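Local structure of arginyl-tRNA synthetase, putative (Plasmodium falciparum, 5JLD) at residues 275-285 with 326-335; 342-353 with 370-380. The protein probably attaches L-arginine to tRNA(Arg) at the expense of ATP, as a class I aminoacyl-tRNA synthetase, releasing AMP and diphosphate. All coordinates share one frame; numbering follows the deposited sequence.

In the fold
Both contacts belong to the class I catalytic domain, and their centres lie about 17 Å apart. Along the chain they come in series: contact 1 closes with helix 326-337, and strand 343-349, which opens contact 2, follows directly. That helix is shared ground. One flank receives residues 275-285, while another rests on the parallel sheet, where Leu332 CD1 packs 4.0 Å from Leu375 CD2 and also touches Val344. Arg335 NH1 probably hydrogen-bonds to Tyr346 OH, at 3.2 Å. The sheet, in the order 271-272, 171-176, 133-137, 343-349, 374-380, forms the layer beneath and the helix covers it, which links 275-285 through the helix to this Rossmann-like core of the domain.

Contact 1 (275-285 with 326-335); sequences ESFYVPMLSTV and STDVAALYYR
The ring of Tyr278 lies against helix 326-337, with the methyl of Ala331 over one of its faces in a CH-pi contact, CB 3.8 Å from the ring centroid. Phe277 CD2 sits above the centre of the opposite face, so the tyrosine is held between a helix methyl and its own neighbour. Both rings turn an edge toward the face of Tyr334: Phe277 makes a T-shaped pair with centroids 5.2 Å apart and planes at 79°, and Tyr278 a more offset one at 6.0 Å. Met281 reaches the same ring at CD1, its CE 4.0 Å away; the chain bends at its last torsion (chi3 76°), and the sulfur meets the ring obliquely as a Met-aromatic contact. Further along, Ala330 CB receives Leu282 CD2 at 3.6 Å and Val285 CG2 at 3.7 Å, and the same valine methyl also touches Tyr333 CD2. At the polar end, a water bonds to Tyr278 OH at 2.8 Å and accepts from Arg335 NE at 2.9 Å, bridging a phenol and a guanidinium whose planes are nearly perpendicular. Arg335 is itself positioned by a salt bridge from NH1 to Asp137, on the central strand 133-137. Outside the pair, Trp368 meets Tyr333 edge-to-face. Here an aromatic cluster joins the turns leading into helix 282-292 to a helix covering the parallel sheet of the class I catalytic domain.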
# COMPACT_ATOMS: atom_id res chain seq x y z
N GLU A 275 19.22 -12.12 -5.02
CA GLU A 275 19.34 -13.57 -4.94
C GLU A 275 20.73 -14.00 -4.44
O GLU A 275 20.85 -14.90 -3.62
CB GLU A 275 19.06 -14.18 -6.32
CG GLU A 275 17.61 -14.02 -6.77
CD GLU A 275 17.37 -14.32 -8.24
OE1 GLU A 275 18.35 -14.36 -9.03
OE2 GLU A 275 16.19 -14.49 -8.61
N SER A 276 21.78 -13.33 -4.94
CA SER A 276 23.17 -13.66 -4.58
C SER A 276 23.35 -13.68 -3.07
O SER A 276 24.06 -14.54 -2.54
CB SER A 276 24.15 -12.66 -5.20
OG SER A 276 23.99 -11.35 -4.66
N PHE A 277 22.67 -12.76 -2.39
CA PHE A 277 22.77 -12.62 -0.93
C PHE A 277 22.47 -13.93 -0.21
O PHE A 277 23.03 -14.20 0.85
CB PHE A 277 21.84 -11.50 -0.42
CG PHE A 277 21.88 -11.32 1.09
CD1 PHE A 277 22.86 -10.53 1.69
CD2 PHE A 277 20.95 -11.94 1.90
CE1 PHE A 277 22.90 -10.35 3.07
CE2 PHE A 277 21.00 -11.78 3.30
CZ PHE A 277 21.97 -10.98 3.88
N TYR A 278 21.61 -14.76 -0.79
CA TYR A 278 21.22 -15.96 -0.07
C TYR A 278 22.09 -17.17 -0.42
O TYR A 278 22.05 -18.19 0.27
CB TYR A 278 19.75 -16.26 -0.31
CG TYR A 278 18.88 -15.08 0.08
CD1 TYR A 278 18.48 -14.89 1.41
CD2 TYR A 278 18.48 -14.15 -0.87
CE1 TYR A 278 17.67 -13.80 1.78
CE2 TYR A 278 17.68 -13.06 -0.52
CZ TYR A 278 17.28 -12.89 0.81
OH TYR A 278 16.50 -11.81 1.16
N VAL A 279 22.87 -17.04 -1.49
CA VAL A 279 23.62 -18.16 -1.99
C VAL A 279 24.49 -18.86 -0.91
O VAL A 279 24.49 -20.08 -0.83
CB VAL A 279 24.48 -17.72 -3.20
CG1 VAL A 279 25.53 -18.78 -3.57
CG2 VAL A 279 23.55 -17.41 -4.39
N PRO A 280 25.18 -18.09 -0.04
CA PRO A 280 25.99 -18.80 0.98
C PRO A 280 25.20 -19.49 2.11
O PRO A 280 25.84 -20.05 2.99
CB PRO A 280 26.85 -17.68 1.59
CG PRO A 280 26.77 -16.53 0.62
CD PRO A 280 25.41 -16.63 0.01
N MET A 281 23.88 -19.45 2.13
CA MET A 281 23.17 -20.13 3.20
C MET A 281 22.23 -21.23 2.69
O MET A 281 21.63 -21.97 3.49
CB MET A 281 22.42 -19.12 4.08
CG MET A 281 21.25 -18.40 3.43
SD MET A 281 20.57 -17.09 4.51
CE MET A 281 21.82 -15.81 4.31
N LEU A 282 22.18 -21.38 1.37
CA LEU A 282 21.26 -22.33 0.72
C LEU A 282 21.42 -23.77 1.25
O LEU A 282 20.43 -24.43 1.58
CB LEU A 282 21.46 -22.28 -0.79
CG LEU A 282 21.03 -21.01 -1.53
CD1 LEU A 282 21.33 -21.08 -3.03
CD2 LEU A 282 19.53 -20.73 -1.31
N SER A 283 22.66 -24.24 1.39
CA SER A 283 22.88 -25.62 1.85
C SER A 283 22.34 -25.74 3.28
O SER A 283 21.62 -26.70 3.60
CB SER A 283 24.36 -25.99 1.78
OG SER A 283 24.70 -26.41 0.46
N THR A 284 22.60 -24.72 4.10
CA THR A 284 22.04 -24.69 5.45
C THR A 284 20.51 -24.84 5.35
O THR A 284 19.91 -25.72 5.99
CB THR A 284 22.43 -23.38 6.19
OG1 THR A 284 23.80 -23.46 6.59
CG2 THR A 284 21.56 -23.15 7.42
N VAL A 285 19.89 -24.05 4.48
CA VAL A 285 18.43 -24.07 4.44
C VAL A 285 18.00 -25.46 4.02
O VAL A 285 17.10 -26.05 4.64
CB VAL A 285 17.82 -22.98 3.51
CG1 VAL A 285 16.30 -23.13 3.43
CG2 VAL A 285 18.16 -21.60 4.05
N SER A 326 14.57 -22.68 -4.43
CA SER A 326 15.35 -22.70 -3.19
C SER A 326 15.64 -21.30 -2.67
O SER A 326 15.62 -21.05 -1.45
CB SER A 326 16.67 -23.46 -3.41
OG SER A 326 17.41 -22.90 -4.49
N THR A 327 15.87 -20.36 -3.57
CA THR A 327 16.12 -18.97 -3.15
C THR A 327 14.92 -18.34 -2.42
O THR A 327 15.11 -17.65 -1.41
CB THR A 327 16.50 -18.08 -4.36
OG1 THR A 327 17.74 -18.53 -4.92
CG2 THR A 327 16.64 -16.62 -3.93
N ASP A 328 13.70 -18.56 -2.88
CA ASP A 328 12.54 -17.91 -2.22
C ASP A 328 12.34 -18.47 -0.81
O ASP A 328 12.15 -17.73 0.18
CB ASP A 328 11.28 -18.09 -3.05
CG ASP A 328 11.29 -17.27 -4.33
OD1 ASP A 328 12.01 -16.26 -4.40
OD2 ASP A 328 10.55 -17.64 -5.27
N VAL A 329 12.48 -19.79 -0.71
CA VAL A 329 12.37 -20.48 0.57
C VAL A 329 13.45 -19.98 1.53
O VAL A 329 13.16 -19.69 2.69
CB VAL A 329 12.46 -22.01 0.37
CG1 VAL A 329 12.45 -22.73 1.72
CG2 VAL A 329 11.29 -22.50 -0.50
N ALA A 330 14.69 -19.86 1.04
CA ALA A 330 15.79 -19.37 1.88
C ALA A 330 15.54 -17.94 2.32
O ALA A 330 15.81 -17.59 3.46
CB ALA A 330 17.16 -19.47 1.14
N ALA A 331 15.04 -17.10 1.41
CA ALA A 331 14.80 -15.72 1.78
C ALA A 331 13.76 -15.66 2.90
O ALA A 331 13.93 -14.89 3.85
CB ALA A 331 14.35 -14.89 0.58
N LEU A 332 12.71 -16.47 2.80
CA LEU A 332 11.69 -16.40 3.87
C LEU A 332 12.26 -16.95 5.19
O LEU A 332 12.01 -16.40 6.26
CB LEU A 332 10.41 -17.13 3.47
CG LEU A 332 9.15 -16.87 4.31
CD1 LEU A 332 9.01 -15.41 4.76
CD2 LEU A 332 7.94 -17.29 3.50
N TYR A 333 13.04 -18.03 5.10
CA TYR A 333 13.82 -18.53 6.25
C TYR A 333 14.62 -17.41 6.94
O TYR A 333 14.58 -17.26 8.17
CB TYR A 333 14.80 -19.64 5.82
CG TYR A 333 15.90 -19.87 6.84
CD1 TYR A 333 15.70 -20.68 7.94
CD2 TYR A 333 17.14 -19.24 6.71
CE1 TYR A 333 16.71 -20.87 8.89
CE2 TYR A 333 18.14 -19.42 7.64
CZ TYR A 333 17.92 -20.24 8.72
OH TYR A 333 18.92 -20.42 9.64
N TYR A 334 15.33 -16.64 6.12
CA TYR A 334 16.17 -15.55 6.61
C TYR A 334 15.32 -14.47 7.28
O TYR A 334 15.64 -14.03 8.37
CB TYR A 334 17.00 -14.96 5.47
CG TYR A 334 17.82 -13.74 5.86
CD1 TYR A 334 19.07 -13.87 6.47
CD2 TYR A 334 17.33 -12.45 5.64
CE1 TYR A 334 19.82 -12.74 6.84
CE2 TYR A 334 18.06 -11.33 6.00
CZ TYR A 334 19.30 -11.48 6.60
OH TYR A 334 19.99 -10.35 6.94
N ARG A 335 14.25 -14.05 6.62
CA ARG A 335 13.40 -12.98 7.15
C ARG A 335 12.77 -13.39 8.47
O ARG A 335 12.67 -12.59 9.40
CB ARG A 335 12.33 -12.60 6.10
CG ARG A 335 12.99 -12.02 4.85
CD ARG A 335 12.10 -12.01 3.62
NE ARG A 335 12.78 -11.28 2.55
CZ ARG A 335 12.30 -11.06 1.33
NH1 ARG A 335 11.09 -11.50 0.96
NH2 ARG A 335 13.03 -10.38 0.47
O HOH W 1 15.42 -10.09 3.11

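Contact 2 (342-353 with 370-380); sequences NCVIYVTDIGQL and DKNAKLMHVGF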
# COMPACT_ATOMS: atom_id res chain seq x y z
N ASN A 342 7.46 -10.27 11.68
CA ASN A 342 6.12 -10.65 12.13
C ASN A 342 5.12 -10.57 10.99
O ASN A 342 4.07 -11.21 11.00
CB ASN A 342 5.70 -9.76 13.29
CG ASN A 342 6.70 -9.81 14.42
OD1 ASN A 342 7.40 -8.83 14.71
ND2 ASN A 342 6.79 -10.97 15.07
N CYS A 343 5.49 -9.83 9.95
CA CYS A 343 4.68 -9.76 8.77
C CYS A 343 5.58 -9.62 7.54
O CYS A 343 6.49 -8.80 7.51
CB CYS A 343 3.69 -8.59 8.88
SG CYS A 343 2.67 -8.29 7.42
N VAL A 344 5.34 -10.45 6.53
CA VAL A 344 6.10 -10.37 5.29
C VAL A 344 5.18 -10.28 4.10
O VAL A 344 4.34 -11.16 3.85
CB VAL A 344 7.04 -11.58 5.07
CG1 VAL A 344 7.90 -11.35 3.83
CG2 VAL A 344 7.91 -11.81 6.29
N ILE A 345 5.37 -9.22 3.35
CA ILE A 345 4.48 -8.90 2.27
C ILE A 345 5.23 -8.96 0.96
O ILE A 345 6.22 -8.28 0.81
CB ILE A 345 3.86 -7.49 2.49
CG1 ILE A 345 2.96 -7.49 3.73
CG2 ILE A 345 3.14 -7.03 1.26
CD1 ILE A 345 2.66 -6.07 4.28
N TYR A 346 4.77 -9.79 0.05
CA TYR A 346 5.34 -9.91 -1.28
C TYR A 346 4.47 -9.20 -2.32
O TYR A 346 3.37 -9.64 -2.61
CB TYR A 346 5.47 -11.39 -1.65
CG TYR A 346 6.51 -12.12 -0.84
CD1 TYR A 346 6.19 -12.64 0.41
CD2 TYR A 346 7.81 -12.31 -1.32
CE1 TYR A 346 7.13 -13.32 1.17
CE2 TYR A 346 8.78 -12.99 -0.57
CZ TYR A 346 8.42 -13.49 0.68
OH TYR A 346 9.32 -14.16 1.44
N VAL A 347 4.98 -8.11 -2.88
CA VAL A 347 4.26 -7.38 -3.91
C VAL A 347 4.69 -7.89 -5.29
O VAL A 347 5.81 -7.64 -5.69
CB VAL A 347 4.54 -5.85 -3.81
CG1 VAL A 347 3.92 -5.10 -4.98
CG2 VAL A 347 4.07 -5.30 -2.49
N THR A 348 3.83 -8.64 -5.99
CA THR A 348 4.21 -9.17 -7.32
C THR A 348 3.05 -9.33 -8.31
O THR A 348 1.89 -9.17 -7.93
CB THR A 348 4.88 -10.59 -7.24
OG1 THR A 348 3.87 -11.60 -7.13
CG2 THR A 348 5.87 -10.71 -6.08
N ASP A 349 3.37 -9.67 -9.56
CA ASP A 349 2.36 -10.10 -10.55
C ASP A 349 1.44 -11.11 -9.92
O ASP A 349 1.88 -11.98 -9.16
CB ASP A 349 2.98 -10.75 -11.80
CG ASP A 349 4.30 -10.15 -12.19
OD1 ASP A 349 4.31 -9.01 -12.70
OD2 ASP A 349 5.33 -10.82 -11.97
N ILE A 350 0.16 -11.00 -10.27
CA ILE A 350 -0.88 -11.82 -9.67
C ILE A 350 -0.65 -13.31 -9.98
O ILE A 350 -0.96 -14.19 -9.17
CB ILE A 350 -2.29 -11.35 -10.16
CG1 ILE A 350 -3.41 -12.00 -9.33
CG2 ILE A 350 -2.48 -11.60 -11.64
CD1 ILE A 350 -3.23 -11.83 -7.83
N GLY A 351 -0.01 -13.57 -11.12
CA GLY A 351 0.28 -14.92 -11.57
C GLY A 351 1.31 -15.68 -10.76
O GLY A 351 1.51 -16.88 -10.95
N GLN A 352 1.97 -14.99 -9.83
CA GLN A 352 2.90 -15.69 -8.95
C GLN A 352 2.22 -16.12 -7.66
O GLN A 352 2.82 -16.83 -6.86
CB GLN A 352 4.11 -14.81 -8.63
CG GLN A 352 4.97 -14.48 -9.84
CD GLN A 352 6.19 -13.67 -9.47
OE1 GLN A 352 7.06 -14.14 -8.74
NE2 GLN A 352 6.25 -12.44 -9.96
N LEU A 353 0.96 -15.70 -7.49
CA LEU A 353 0.20 -15.96 -6.25
C LEU A 353 0.34 -17.38 -5.72
O LEU A 353 0.80 -17.58 -4.59
CB LEU A 353 -1.30 -15.67 -6.47
CG LEU A 353 -2.28 -16.09 -5.37
CD1 LEU A 353 -1.90 -15.55 -3.97
CD2 LEU A 353 -3.73 -15.67 -5.74
N ASP A 370 8.57 -16.68 14.09
CA ASP A 370 7.23 -16.46 14.63
C ASP A 370 6.18 -17.30 13.90
O ASP A 370 5.88 -17.01 12.73
CB ASP A 370 6.90 -14.97 14.53
CG ASP A 370 5.50 -14.62 15.03
OD1 ASP A 370 4.85 -15.48 15.67
OD2 ASP A 370 5.08 -13.46 14.80
N LYS A 371 5.63 -18.31 14.56
CA LYS A 371 4.64 -19.19 13.94
C LYS A 371 3.38 -18.43 13.49
O LYS A 371 2.68 -18.87 12.57
CB LYS A 371 4.24 -20.32 14.89
CG LYS A 371 3.56 -19.85 16.17
CD LYS A 371 3.43 -20.98 17.19
CE LYS A 371 2.77 -20.51 18.49
NZ LYS A 371 1.32 -20.20 18.31
N ASN A 372 3.12 -17.29 14.11
CA ASN A 372 1.94 -16.48 13.78
C ASN A 372 2.28 -15.39 12.77
O ASN A 372 1.49 -14.45 12.57
CB ASN A 372 1.35 -15.84 15.04
CG ASN A 372 0.87 -16.86 16.05
OD1 ASN A 372 0.17 -17.81 15.70
ND2 ASN A 372 1.27 -16.69 17.30
N ALA A 373 3.46 -15.48 12.16
CA ALA A 373 3.84 -14.50 11.16
C ALA A 373 2.77 -14.42 10.07
O ALA A 373 2.31 -15.43 9.54
CB ALA A 373 5.20 -14.83 10.56
N LYS A 374 2.36 -13.20 9.77
CA LYS A 374 1.41 -12.93 8.69
C LYS A 374 2.12 -12.85 7.34
O LYS A 374 2.90 -11.92 7.08
CB LYS A 374 0.65 -11.63 8.97
CG LYS A 374 -0.71 -11.52 8.27
CD LYS A 374 -1.35 -10.16 8.54
CE LYS A 374 -2.83 -10.12 8.18
NZ LYS A 374 -3.49 -8.91 8.74
N LEU A 375 1.83 -13.82 6.48
CA LEU A 375 2.47 -13.89 5.19
C LEU A 375 1.47 -13.50 4.13
O LEU A 375 0.43 -14.14 3.97
CB LEU A 375 3.02 -15.31 4.93
CG LEU A 375 3.98 -15.89 5.97
CD1 LEU A 375 4.28 -17.37 5.66
CD2 LEU A 375 5.28 -15.06 6.09
N MET A 376 1.79 -12.45 3.38
CA MET A 376 0.82 -11.89 2.48
C MET A 376 1.37 -11.80 1.08
O MET A 376 2.49 -11.35 0.86
CB MET A 376 0.37 -10.50 2.95
CG MET A 376 0.17 -10.35 4.46
SD MET A 376 -0.61 -8.78 4.93
CE MET A 376 -2.29 -9.09 4.38
N HIS A 377 0.56 -12.22 0.13
CA HIS A 377 0.85 -11.94 -1.25
C HIS A 377 -0.04 -10.79 -1.70
O HIS A 377 -1.25 -10.87 -1.57
CB HIS A 377 0.63 -13.17 -2.11
CG HIS A 377 0.94 -12.94 -3.55
ND1 HIS A 377 -0.03 -12.67 -4.49
CD2 HIS A 377 2.12 -12.93 -4.21
CE1 HIS A 377 0.54 -12.50 -5.67
NE2 HIS A 377 1.85 -12.66 -5.53
N VAL A 378 0.58 -9.73 -2.23
CA VAL A 378 -0.12 -8.59 -2.80
C VAL A 378 0.09 -8.58 -4.31
O VAL A 378 1.13 -8.13 -4.82
CB VAL A 378 0.38 -7.24 -2.20
CG1 VAL A 378 -0.28 -6.06 -2.89
CG2 VAL A 378 0.15 -7.18 -0.68
N GLY A 379 -0.91 -9.08 -5.04
CA GLY A 379 -0.81 -9.26 -6.47
C GLY A 379 -1.21 -8.03 -7.25
O GLY A 379 -2.03 -7.25 -6.78
N PHE A 380 -0.64 -7.83 -8.44
CA PHE A 380 -1.15 -6.76 -9.30
C PHE A 380 -1.31 -7.24 -10.74
O PHE A 380 -0.63 -8.17 -11.17
CB PHE A 380 -0.26 -5.51 -9.25
CG PHE A 380 1.18 -5.77 -9.63
CD1 PHE A 380 1.56 -5.89 -10.97
CD2 PHE A 380 2.16 -5.89 -8.65
CE1 PHE A 380 2.88 -6.13 -11.32
CE2 PHE A 380 3.48 -6.13 -9.01
CZ PHE A 380 3.84 -6.26 -10.34
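Strands 343-349 and 374-380 run parallel, axes 4.6 Å apart at closest and inclined by 27°, tied by an alternating ladder of backbone bonds from Lys374 N to Asn342 O through Ile350 N to Phe380 O. Asn342 ND2 bonds to Asp370 OD2 (3.0 Å), close to its own amide plane but, on the anti side, tilted well out of the carboxylate plane; Asn342 OD1 accepts from Asn133 N on strand 133-137. Asp370 OD1 takes the backbone N-H of Asn372 from above, an Asx turn. On the face of Cys343, Ile345 and Val347, Ile345 touches the Met376 sulfur through CG1 and Val378 CG2 through its own CG2 (3.6 Å). His377, its CG opposite the backbone N (chi1 -179°), carries its imidazole across to Thr348, where NE2 donates to OG1 over 2.8 Å. Leu353 CA lies over one imidazole face, 3.7 Å from its centroid. Phe380 lays its ring face against the Thr348-Asp349 peptide, CE2 3.3 Å from Thr348 C. Thr348 OG1 itself donates to Asp349 O, which Gln352 N reaches from the opposite face. These bonds are consistent with an N-H at NE2 and tie the strand to the 3-10 turn leading into the crossover helix 353-364.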